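Local coordinates for StAR-related lipid transfer protein 5 (Homo sapiens, PDB 2R55) that may bind cholesterol or other sterols and carry them, or other lipids, within the cell by means of a START domain, at residues W83-V86 with G92-V95; I47-E50 with S55-W58. All coordinates share one frame; numbering follows the deposited sequence.

In the fold
Both contacts lie in the START domain and close short loops in series along the chain, neither nesting nor crossing. Nearest the N terminus, after helix 21-40, interaction 2 pairs strand 46-49 with strand 54-60 and closes a beta hairpin at one end of the curved sheet. The chain continues into strand 67-75 and then helix 79-86; a loop, two residues of which are not modelled, brings it back so that 92-95 packs on the helix end in interaction 1. The centres of the two contacts lie about 24 Å apart and their nearest atoms about 14 Å, so they do not touch. Yet each meets the long C-terminal helix 204-227, interaction 2 through R49 and V56, interaction 1 through C85, V86 and R94.

Interaction 1 (W83-V86 with G92-V95); sequences WDCV and GLRV
The C-terminal turn of helix 79-86 packs against the residues leading into the short, weakly bonded helix about 94-97, with L93 leaning on the backbone carbonyl of D84. The CA-CB bond of L93 is directed toward helix 79-86, and its CG and CD1 each lie 3.3 Å from D84 O. A chi1 of -59° sets CG beside the backbone N, and the extended chi2 lays CD1 over the D84 peptide and within 4.1 Å of D84 CB. The same methyl passes C85 SG at 4.4 Å, a loose apolar touch. No hydrogen bond joins the two segments: C85 O stays 3.6 Å from R94 N and is instead bound by the indole NE1 of W97. In this START domain the contact between 83-86 and 92-95 is van der Waals alone, and the W97 bond to C85 O adds a polar tie between the two helices, while C85 and V86 rest on L222 of the C-terminal helix 204-227. Shortening L93 to an alanine would probably open a gap over the D84 carbonyl and leave C85 SG without its methyl neighbour. R94 runs alongside V86, its CD 4.0 Å from V86 O; its side chain, bent at chi2 and chi3, also touches F218 of helix 204-227, and its NH1 makes a long, weak ion pair with D98.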
loop_
_atom_site.group_PDB
_atom_site.type_symbol
_atom_site.label_atom_id
_atom_site.label_comp_id
_atom_site.label_asym_id
_atom_site.label_seq_id
_atom_site.Cartn_x
_atom_site.Cartn_y
_atom_site.Cartn_z
ATOM N N TRP A 83 5.167 -4.619 11.109
ATOM C CA TRP A 83 3.732 -4.506 10.928
ATOM C C TRP A 83 3.239 -3.219 11.566
ATOM O O TRP A 83 2.481 -2.466 10.948
ATOM C CB TRP A 83 2.979 -5.721 11.458
ATOM C CG TRP A 83 1.507 -5.496 11.534
ATOM C CD1 TRP A 83 0.785 -5.198 12.647
ATOM C CD2 TRP A 83 0.572 -5.514 10.445
ATOM N NE1 TRP A 83 -0.541 -5.039 12.331
ATOM C CE2 TRP A 83 -0.702 -5.233 10.984
ATOM C CE3 TRP A 83 0.685 -5.751 9.073
ATOM C CZ2 TRP A 83 -1.855 -5.187 10.201
ATOM C CZ3 TRP A 83 -0.458 -5.690 8.300
ATOM C CH2 TRP A 83 -1.714 -5.410 8.867
ATOM N N ASP A 84 3.700 -2.950 12.783
ATOM C CA ASP A 84 3.366 -1.691 13.456
ATOM C C ASP A 84 3.601 -0.450 12.604
ATOM O O ASP A 84 2.883 0.541 12.727
ATOM C CB ASP A 84 4.081 -1.571 14.794
ATOM C CG ASP A 84 3.183 -1.940 15.945
ATOM O OD1 ASP A 84 1.961 -2.214 15.626
ATOM O OD2 ASP A 84 3.683 -1.962 17.147
ATOM N N CYS A 85 4.601 -0.530 11.735
ATOM C CA CYS A 85 4.917 0.541 10.808
ATOM C C CYS A 85 3.879 0.734 9.706
ATOM O O CYS A 85 3.481 1.874 9.418
ATOM C CB CYS A 85 6.281 0.290 10.185
ATOM S SG CYS A 85 7.616 0.395 11.369
ATOM N N VAL A 86 3.439 -0.365 9.099
ATOM C CA VAL A 86 2.574 -0.284 7.912
ATOM C C VAL A 86 1.099 -0.522 8.220
ATOM O O VAL A 86 0.243 -0.231 7.405
ATOM C CB VAL A 86 3.027 -1.254 6.795
ATOM C CG1 VAL A 86 4.475 -0.976 6.378
ATOM C CG2 VAL A 86 2.848 -2.711 7.241
ATOM N N GLY A 92 -1.783 4.830 14.287
ATOM C CA GLY A 92 -0.440 4.267 14.432
ATOM C C GLY A 92 0.655 5.136 13.818
ATOM O O GLY A 92 0.779 6.335 14.154
ATOM N N LEU A 93 1.409 4.540 12.879
ATOM C CA LEU A 93 2.763 5.017 12.552
ATOM C C LEU A 93 3.018 5.642 11.168
ATOM O O LEU A 93 3.896 6.495 11.033
ATOM C CB LEU A 93 3.781 3.890 12.807
ATOM C CG LEU A 93 3.875 3.303 14.233
ATOM C CD1 LEU A 93 5.098 2.410 14.355
ATOM C CD2 LEU A 93 3.906 4.381 15.332
ATOM N N ARG A 94 2.261 5.224 10.155
ATOM C CA ARG A 94 2.599 5.524 8.752
ATOM C C ARG A 94 2.791 7.030 8.402
ATOM O O ARG A 94 3.638 7.375 7.570
ATOM C CB ARG A 94 1.611 4.831 7.800
ATOM C CG ARG A 94 2.174 4.573 6.413
ATOM C CD ARG A 94 1.856 3.181 5.947
ATOM N NE ARG A 94 0.947 3.133 4.802
ATOM C CZ ARG A 94 1.332 3.173 3.526
ATOM N NH1 ARG A 94 2.620 3.293 3.222
ATOM N NH2 ARG A 94 0.428 3.108 2.549
ATOM N N VAL A 95 2.024 7.904 9.059
ATOM C CA VAL A 95 2.109 9.366 8.868
ATOM C C VAL A 95 3.539 9.882 9.015
ATOM O O VAL A 95 3.972 10.762 8.278
ATOM C CB VAL A 95 1.194 10.121 9.882
ATOM C CG1 VAL A 95 1.429 11.652 9.854
ATOM C CG2 VAL A 95 -0.268 9.797 9.619
#

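Interaction 2 (I47-E50 with S55-W58); sequences ICRE and SVSW
At the edge of the W58 indole, near the ring plane, sits the sulfur of C48, its SG 3.5 Å from W58 CD1. Seen from the centroid of the five-membered ring, SG lies 75° off the ring normal. In this Cys sulfur-aromatic contact SG stands beside its own backbone N (chi1 -53°), while the W58 CG lies between the backbone N and carbonyl carbon (chi1 67°), which brings the indole to the side of the sulfur. N67 and Y69 of the next strand also touch the indole. C48 and R49 both face V56, a classic beta bulge in an antiparallel hairpin, and the register slips by one residue between the I47-S57 and R49-V56 pairs. V56 O takes the bond from C48 N at 2.9 Å, the donor tilted from the carbonyl plane, and a weak one from R49 N at 3.5 Å. In return V56 N reaches R49 O at 3.3 Å, from above the carbonyl plane. V56 CG2 meets C48 CB at 3.6 Å and R49 CG at 3.7 Å, both on the side of strand 46-49. R49 and V56, a hydrogen-bonded antiparallel pair, send their side chains off the same face, side by side. Beyond the bulge, E50 CG lies against S55 CB at 3.7 Å. S57 and I47 occupy the other face, where S57 CB lies against the I47 backbone. The R49-V56 face is covered by helix 204-227: V56 touches M215 and T216, and R49 NH2 bonds to T216 OG1. Strand 67-75 flanks 54-60 on the side away from 46-49, with S55 OG bound to E72 O.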
loop_
_atom_site.group_PDB
_atom_site.type_symbol
_atom_site.label_atom_id
_atom_site.label_comp_id
_atom_site.label_asym_id
_atom_site.label_seq_id
_atom_site.Cartn_x
_atom_site.Cartn_y
_atom_site.Cartn_z
ATOM N N ILE A 47 10.550 -6.592 -14.705
ATOM C CA ILE A 47 11.377 -5.866 -13.735
ATOM C C ILE A 47 11.621 -4.383 -14.097
ATOM O O ILE A 47 11.890 -4.058 -15.260
ATOM C CB ILE A 47 12.728 -6.612 -13.508
ATOM C CG1 ILE A 47 13.332 -6.274 -12.142
ATOM C CG2 ILE A 47 13.714 -6.354 -14.648
ATOM C CD1 ILE A 47 12.915 -7.242 -11.034
ATOM N N CYS A 48 11.512 -3.493 -13.107
ATOM C CA CYS A 48 11.855 -2.077 -13.302
ATOM C C CYS A 48 13.321 -1.878 -12.952
ATOM O O CYS A 48 14.159 -1.572 -13.803
ATOM C CB CYS A 48 11.058 -1.146 -12.380
ATOM S SG CYS A 48 9.277 -1.263 -12.343
ATOM N N ARG A 49 13.598 -2.040 -11.663
ATOM C CA ARG A 49 14.896 -1.759 -11.087
ATOM C C ARG A 49 15.155 -2.693 -9.906
ATOM O O ARG A 49 14.311 -3.528 -9.559
ATOM C CB ARG A 49 14.972 -0.289 -10.655
ATOM C CG ARG A 49 13.756 0.172 -9.865
ATOM C CD ARG A 49 13.488 1.652 -10.074
ATOM N NE ARG A 49 13.841 2.447 -8.904
ATOM C CZ ARG A 49 14.074 3.757 -8.925
ATOM N NH1 ARG A 49 14.014 4.438 -10.070
ATOM N NH2 ARG A 49 14.386 4.391 -7.798
ATOM N N GLU A 50 16.338 -2.543 -9.308
ATOM C CA GLU A 50 16.758 -3.325 -8.157
ATOM C C GLU A 50 17.820 -2.537 -7.380
ATOM O O GLU A 50 17.766 -1.300 -7.317
ATOM C CB GLU A 50 17.288 -4.685 -8.618
ATOM C CG GLU A 50 16.882 -5.835 -7.715
ATOM C CD GLU A 50 16.596 -7.120 -8.487
ATOM O OE1 GLU A 50 17.072 -8.196 -8.059
ATOM O OE2 GLU A 50 15.893 -7.058 -9.520
ATOM N N SER A 55 13.597 -4.657 -4.689
ATOM C CA SER A 55 13.394 -5.083 -6.065
ATOM C C SER A 55 11.962 -4.735 -6.456
ATOM O O SER A 55 10.996 -5.123 -5.778
ATOM C CB SER A 55 13.574 -6.582 -6.176
ATOM O OG SER A 55 12.606 -7.222 -5.373
ATOM N N VAL A 56 11.811 -3.984 -7.533
ATOM C CA VAL A 56 10.478 -3.633 -7.948
ATOM C C VAL A 56 10.237 -4.066 -9.386
ATOM O O VAL A 56 11.124 -3.987 -10.236
ATOM C CB VAL A 56 10.128 -2.124 -7.676
ATOM C CG1 VAL A 56 10.765 -1.636 -6.367
ATOM C CG2 VAL A 56 10.555 -1.246 -8.811
ATOM N N SER A 57 9.033 -4.569 -9.628
ATOM C CA SER A 57 8.605 -4.934 -10.963
ATOM C C SER A 57 7.162 -4.500 -11.119
ATOM O O SER A 57 6.537 -4.079 -10.142
ATOM C CB SER A 57 8.743 -6.441 -11.173
ATOM O OG SER A 57 8.271 -7.157 -10.048
ATOM N N TRP A 58 6.636 -4.589 -12.336
ATOM C CA TRP A 58 5.305 -4.105 -12.616
ATOM C C TRP A 58 4.614 -5.080 -13.555
ATOM O O TRP A 58 5.247 -6.025 -14.061
ATOM C CB TRP A 58 5.351 -2.688 -13.228
ATOM C CG TRP A 58 5.972 -2.685 -14.586
ATOM C CD1 TRP A 58 7.308 -2.663 -14.876
ATOM C CD2 TRP A 58 5.289 -2.763 -15.842
ATOM N NE1 TRP A 58 7.500 -2.721 -16.235
ATOM C CE2 TRP A 58 6.277 -2.783 -16.854
ATOM C CE3 TRP A 58 3.938 -2.812 -16.215
ATOM C CZ2 TRP A 58 5.955 -2.846 -18.225
ATOM C CZ3 TRP A 58 3.617 -2.882 -17.584
ATOM C CH2 TRP A 58 4.626 -2.895 -18.565
#